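Local coordinates for protein tyrocidine synthase 2 (Brevibacillus parabrevis, PDB 6TA8) that belongs to the nonribosomal peptide synthetases and is represented here by a stretch containing a condensation-family domain, at residues 150-154 / 155-159; 356-359 / 360-364. All blocks are in the same frame, centred on the assembly; numbering follows the deposited sequence.

Interaction 1: 150-154 / 155-159; sequences FATKD and GDHLL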
loop_
_atom_site.group_PDB
_atom_site.type_symbol
_atom_site.label_atom_id
_atom_site.label_comp_id
_atom_site.label_asym_id
_atom_site.label_seq_id
_atom_site.Cartn_x
_atom_site.Cartn_y
_atom_site.Cartn_z
ATOM N N PHE A 150 1.855 -24.524 -4.947
ATOM C CA PHE A 150 3.097 -25.185 -5.333
ATOM C C PHE A 150 3.426 -26.238 -4.282
ATOM O O PHE A 150 3.840 -25.902 -3.167
ATOM C CB PHE A 150 4.236 -24.176 -5.474
ATOM C CG PHE A 150 3.942 -23.056 -6.431
ATOM C CD1 PHE A 150 4.200 -23.196 -7.785
ATOM C CD2 PHE A 150 3.411 -21.860 -5.975
ATOM C CE1 PHE A 150 3.933 -22.167 -8.666
ATOM C CE2 PHE A 150 3.142 -20.826 -6.852
ATOM C CZ PHE A 150 3.403 -20.980 -8.198
ATOM N N ALA A 151 3.243 -27.506 -4.638
ATOM C CA ALA A 151 3.512 -28.615 -3.731
ATOM C C ALA A 151 4.925 -29.133 -3.968
ATOM O O ALA A 151 5.240 -29.611 -5.062
ATOM C CB ALA A 151 2.489 -29.734 -3.927
ATOM N N THR A 152 5.769 -29.038 -2.948
ATOM C CA THR A 152 7.137 -29.537 -2.997
ATOM C C THR A 152 7.325 -30.611 -1.930
ATOM O O THR A 152 6.391 -30.985 -1.216
ATOM C CB THR A 152 8.147 -28.400 -2.809
ATOM O OG1 THR A 152 7.866 -27.702 -1.590
ATOM C CG2 THR A 152 8.078 -27.427 -3.977
ATOM N N LYS A 153 8.558 -31.112 -1.825
ATOM C CA LYS A 153 8.849 -32.165 -0.862
ATOM C C LYS A 153 8.920 -31.644 0.567
ATOM O O LYS A 153 8.841 -32.441 1.507
ATOM C CB LYS A 153 10.160 -32.863 -1.227
ATOM C CG LYS A 153 11.341 -31.920 -1.383
ATOM C CD LYS A 153 12.560 -32.641 -1.937
ATOM C CE LYS A 153 13.721 -31.682 -2.148
ATOM N NZ LYS A 153 14.898 -32.365 -2.751
ATOM N N ASP A 154 9.063 -30.331 0.753
ATOM C CA ASP A 154 9.187 -29.731 2.075
ATOM C C ASP A 154 7.974 -28.876 2.434
ATOM O O ASP A 154 8.102 -27.879 3.147
ATOM C CB ASP A 154 10.467 -28.902 2.166
ATOM C CG ASP A 154 10.583 -27.882 1.049
ATOM O OD1 ASP A 154 9.808 -27.971 0.074
ATOM O OD2 ASP A 154 11.451 -26.989 1.148
ATOM N N GLY A 155 6.799 -29.253 1.952
ATOM C CA GLY A 155 5.568 -28.543 2.236
ATOM C C GLY A 155 4.910 -28.038 0.970
ATOM O O GLY A 155 5.282 -28.400 -0.151
ATOM N N ASP A 156 3.909 -27.180 1.160
ATOM C CA ASP A 156 3.144 -26.596 0.067
ATOM C C ASP A 156 3.216 -25.078 0.152
ATOM O O ASP A 156 3.023 -24.503 1.229
ATOM C CB ASP A 156 1.683 -27.055 0.105
ATOM C CG ASP A 156 1.518 -28.513 -0.282
ATOM O OD1 ASP A 156 2.528 -29.157 -0.633
ATOM O OD2 ASP A 156 0.374 -29.014 -0.236
ATOM N N HIS A 157 3.492 -24.438 -0.980
ATOM C CA HIS A 157 3.522 -22.985 -1.078
ATOM C C HIS A 157 2.263 -22.506 -1.789
ATOM O O HIS A 157 1.873 -23.069 -2.817
ATOM C CB HIS A 157 4.767 -22.510 -1.831
ATOM C CG HIS A 157 6.055 -22.934 -1.196
ATOM N ND1 HIS A 157 6.669 -22.204 -0.200
ATOM C CD2 HIS A 157 6.848 -24.009 -1.417
ATOM C CE1 HIS A 157 7.783 -22.813 0.165
ATOM N NE2 HIS A 157 7.916 -23.909 -0.558
ATOM N N LEU A 158 1.631 -21.469 -1.241
ATOM C CA LEU A 158 0.386 -20.931 -1.780
ATOM C C LEU A 158 0.598 -19.465 -2.136
ATOM O O LEU A 158 0.833 -18.634 -1.251
ATOM C CB LEU A 158 -0.759 -21.092 -0.783
ATOM C CG LEU A 158 -2.155 -20.768 -1.322
ATOM C CD1 LEU A 158 -2.555 -21.758 -2.404
ATOM C CD2 LEU A 158 -3.179 -20.748 -0.198
ATOM N N LEU A 159 0.512 -19.152 -3.425
ATOM C CA LEU A 159 0.645 -17.788 -3.918
ATOM C C LEU A 159 -0.738 -17.198 -4.154
ATOM O O LEU A 159 -1.601 -17.849 -4.753
ATOM C CB LEU A 159 1.462 -17.756 -5.211
ATOM C CG LEU A 159 1.531 -16.420 -5.954
ATOM C CD1 LEU A 159 2.247 -15.372 -5.115
ATOM C CD2 LEU A 159 2.216 -16.593 -7.298
#
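Phe-150 and His-157 face each other as a hydrogen-bonded antiparallel pair, and two nearly straight backbone bonds join them: Phe-150 N gives its hydrogen to His-157 O over 2.6 Å, and His-157 N returns one to Phe-150 O over 2.7 Å. Both side chains leave from the same face of the sheet. On Phe-150, CB lies 4.0 Å from His-157 CB and also near His-157 O. From there CG stands beside the backbone N and anti to the carbonyl carbon (chi1 -56°), which carries the ring along the strand in the direction of Leu-159. CD2 still neighbours His-157 O, whereas CE2, one atom further out, meets Leu-159 CB at 3.9 Å, so that the leucine comes in at the ring edge. Beyond the pair, the ring of Tyr-114 lies almost parallel to that of Phe-150, and Ile-126 and Leu-129 of helix 122-134 touch it as well.

The strands belong to the beta hairpin 145-152/155-163 of a mixed sheet in the condensation domain, and a type I turn from Thr-152 to Gly-155 reverses the chain. Gly-155 takes a positive phi of 120°, in a backbone conformation that by itself calls for glycine. Within the turn, Thr-152 OG1 donates to Asp-154 OD1 over 2.6 Å, while the His-157 ring turns its edge to the same hydroxyl, His-157 CD2 being 3.8 Å from Thr-152 OG1. His-157 ND1 is hydrogen-bonded to Ser-403 OG.

On the other face, Asp-156 OD1 rests 3.3 Å from Ala-151 CB in a non-hydrogen-bonded pair, and its other oxygen, OD2, accepts a hydrogen bond from Phe-67 N.

Interaction 2: 356-359 / 360-364; sequences KGIG and YEILR
Ile-358 and Ile-362, four residues apart, make the apolar part of this contact where the chain runs into a short, weakly bonded helix. Ile-358 CG1 extends anti to its own nitrogen (chi1 -173°) and meets the CD1 methyl of Ile-362 at 4.0 Å, the two side chains lying at a slant to one another. The CG1 of Ile-362 also rests 3.2 Å from Ile-358 O, and in a similar way Leu-363 CG packs 3.2 Å from Gly-359 O, so both carbonyls are flanked by aliphatic carbon from the following turn.

The backbone bonds are modest. Leu-363 N donates to Gly-359 O over 3.2 Å, bent to 137° at the hydrogen and coming from above the carbonyl plane. Tyr-360 N reaches Gly-357 O in a weak bond of 3.4 Å. Gly-357 has a positive phi (62°), a conformation that favours glycine.

Charge is paired along the helix itself: Arg-364 NH1 forms a short, bent hydrogen bond of 2.5 Å to Glu-361 OE1, part of a salt bridge. The carboxylate oxygen lies at the guanidinium edge, close to its plane, and is approached on its syn side but from somewhat out of the carboxylate plane.

The ring of Tyr-360 meets those of Trp-224 and Phe-377, each edge-to-face, and its OH makes a weak hydrogen bond with Glu-228. Tyr-360 also touches Tyr-327 and Pro-328 of strand 325-332, while Ile-362 packs against Leu-208 and Ala-212 of helix 201-212.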
loop_
_atom_site.group_PDB
_atom_site.type_symbol
_atom_site.label_atom_id
_atom_site.label_comp_id
_atom_site.label_asym_id
_atom_site.label_seq_id
_atom_site.Cartn_x
_atom_site.Cartn_y
_atom_site.Cartn_z
ATOM N N LYS A 356 -6.127 13.024 8.219
ATOM C CA LYS A 356 -5.065 12.211 7.621
ATOM C C LYS A 356 -4.963 12.437 6.113
ATOM O O LYS A 356 -4.723 11.506 5.343
ATOM C CB LYS A 356 -5.264 10.726 7.935
ATOM C CG LYS A 356 -5.483 10.428 9.409
ATOM C CD LYS A 356 -4.183 10.513 10.191
ATOM C CE LYS A 356 -4.291 9.766 11.510
ATOM N NZ LYS A 356 -4.776 8.370 11.312
ATOM N N GLY A 357 -5.164 13.684 5.690
ATOM C CA GLY A 357 -4.977 14.058 4.299
ATOM C C GLY A 357 -5.880 13.361 3.307
ATOM O O GLY A 357 -5.578 13.358 2.111
ATOM N N ILE A 358 -6.987 12.772 3.765
ATOM C CA ILE A 358 -7.882 12.079 2.842
ATOM C C ILE A 358 -8.532 13.062 1.875
ATOM O O ILE A 358 -8.856 12.700 0.737
ATOM C CB ILE A 358 -8.937 11.268 3.622
ATOM C CG1 ILE A 358 -9.773 10.410 2.668
ATOM C CG2 ILE A 358 -9.838 12.189 4.435
ATOM C CD1 ILE A 358 -10.908 9.670 3.344
ATOM N N GLY A 359 -8.713 14.314 2.290
ATOM C CA GLY A 359 -9.421 15.280 1.472
ATOM C C GLY A 359 -8.620 15.913 0.356
ATOM O O GLY A 359 -9.203 16.634 -0.460
ATOM N N TYR A 360 -7.311 15.663 0.290
ATOM C CA TYR A 360 -6.483 16.325 -0.717
ATOM C C TYR A 360 -6.880 15.901 -2.127
ATOM O O TYR A 360 -7.328 16.723 -2.933
ATOM C CB TYR A 360 -5.002 16.030 -0.467
ATOM C CG TYR A 360 -4.085 16.771 -1.415
ATOM C CD1 TYR A 360 -3.730 18.091 -1.175
ATOM C CD2 TYR A 360 -3.584 16.156 -2.557
ATOM C CE1 TYR A 360 -2.899 18.777 -2.037
ATOM C CE2 TYR A 360 -2.751 16.836 -3.428
ATOM C CZ TYR A 360 -2.412 18.148 -3.162
ATOM O OH TYR A 360 -1.584 18.834 -4.020
ATOM N N GLU A 361 -6.714 14.615 -2.445
ATOM C CA GLU A 361 -6.996 14.143 -3.794
ATOM C C GLU A 361 -8.488 14.035 -4.081
ATOM O O GLU A 361 -8.875 13.962 -5.252
ATOM C CB GLU A 361 -6.319 12.795 -4.039
ATOM C CG GLU A 361 -4.830 12.910 -4.323
ATOM C CD GLU A 361 -4.517 12.898 -5.804
ATOM O OE1 GLU A 361 -5.249 12.231 -6.565
ATOM O OE2 GLU A 361 -3.547 13.569 -6.214
ATOM N N ILE A 362 -9.334 14.034 -3.047
ATOM C CA ILE A 362 -10.770 14.151 -3.279
ATOM C C ILE A 362 -11.094 15.512 -3.876
ATOM O O ILE A 362 -12.009 15.640 -4.698
ATOM C CB ILE A 362 -11.550 13.906 -1.972
ATOM C CG1 ILE A 362 -11.224 12.528 -1.397
ATOM C CG2 ILE A 362 -13.046 14.022 -2.203
ATOM C CD1 ILE A 362 -11.995 12.204 -0.135
ATOM N N LEU A 363 -10.340 16.543 -3.489
ATOM C CA LEU A 363 -10.595 17.892 -3.978
ATOM C C LEU A 363 -10.168 18.083 -5.428
ATOM O O LEU A 363 -10.681 18.989 -6.094
ATOM C CB LEU A 363 -9.882 18.915 -3.090
ATOM C CG LEU A 363 -10.534 19.237 -1.742
ATOM C CD1 LEU A 363 -9.560 19.974 -0.832
ATOM C CD2 LEU A 363 -11.807 20.046 -1.936
ATOM N N ARG A 364 -9.248 17.261 -5.934
ATOM C CA ARG A 364 -8.768 17.405 -7.304
ATOM C C ARG A 364 -9.343 16.370 -8.261
ATOM O O ARG A 364 -9.115 16.479 -9.470
ATOM C CB ARG A 364 -7.235 17.329 -7.346
ATOM C CG ARG A 364 -6.657 16.022 -6.844
ATOM C CD ARG A 364 -5.174 15.915 -7.162
ATOM N NE ARG A 364 -4.920 15.848 -8.598
ATOM C CZ ARG A 364 -4.851 14.717 -9.292
ATOM N NH1 ARG A 364 -5.025 13.551 -8.686
ATOM N NH2 ARG A 364 -4.613 14.751 -10.596
#

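How the interactions relate
Interactions 1 and 2 are both local, each made within one continuous run of chain, and they lie on opposite sides of the chain's centre. Their own centres are about 43 Å apart, and the nearest atoms remain about 29 Å from one another, so neither touches the other. Interaction 1 closes in sequence before interaction 2 opens, and both belong to the condensation domain. Residues 150-159 form the turn end of a hairpin in the five-stranded mixed sheet, the centre of this contact about 27 Å from the chain centre; the centre of interaction 2 lies nearer, at about 17 Å, where a helical turn packs beside strand 325-332, an outermost strand of the six-stranded sheet.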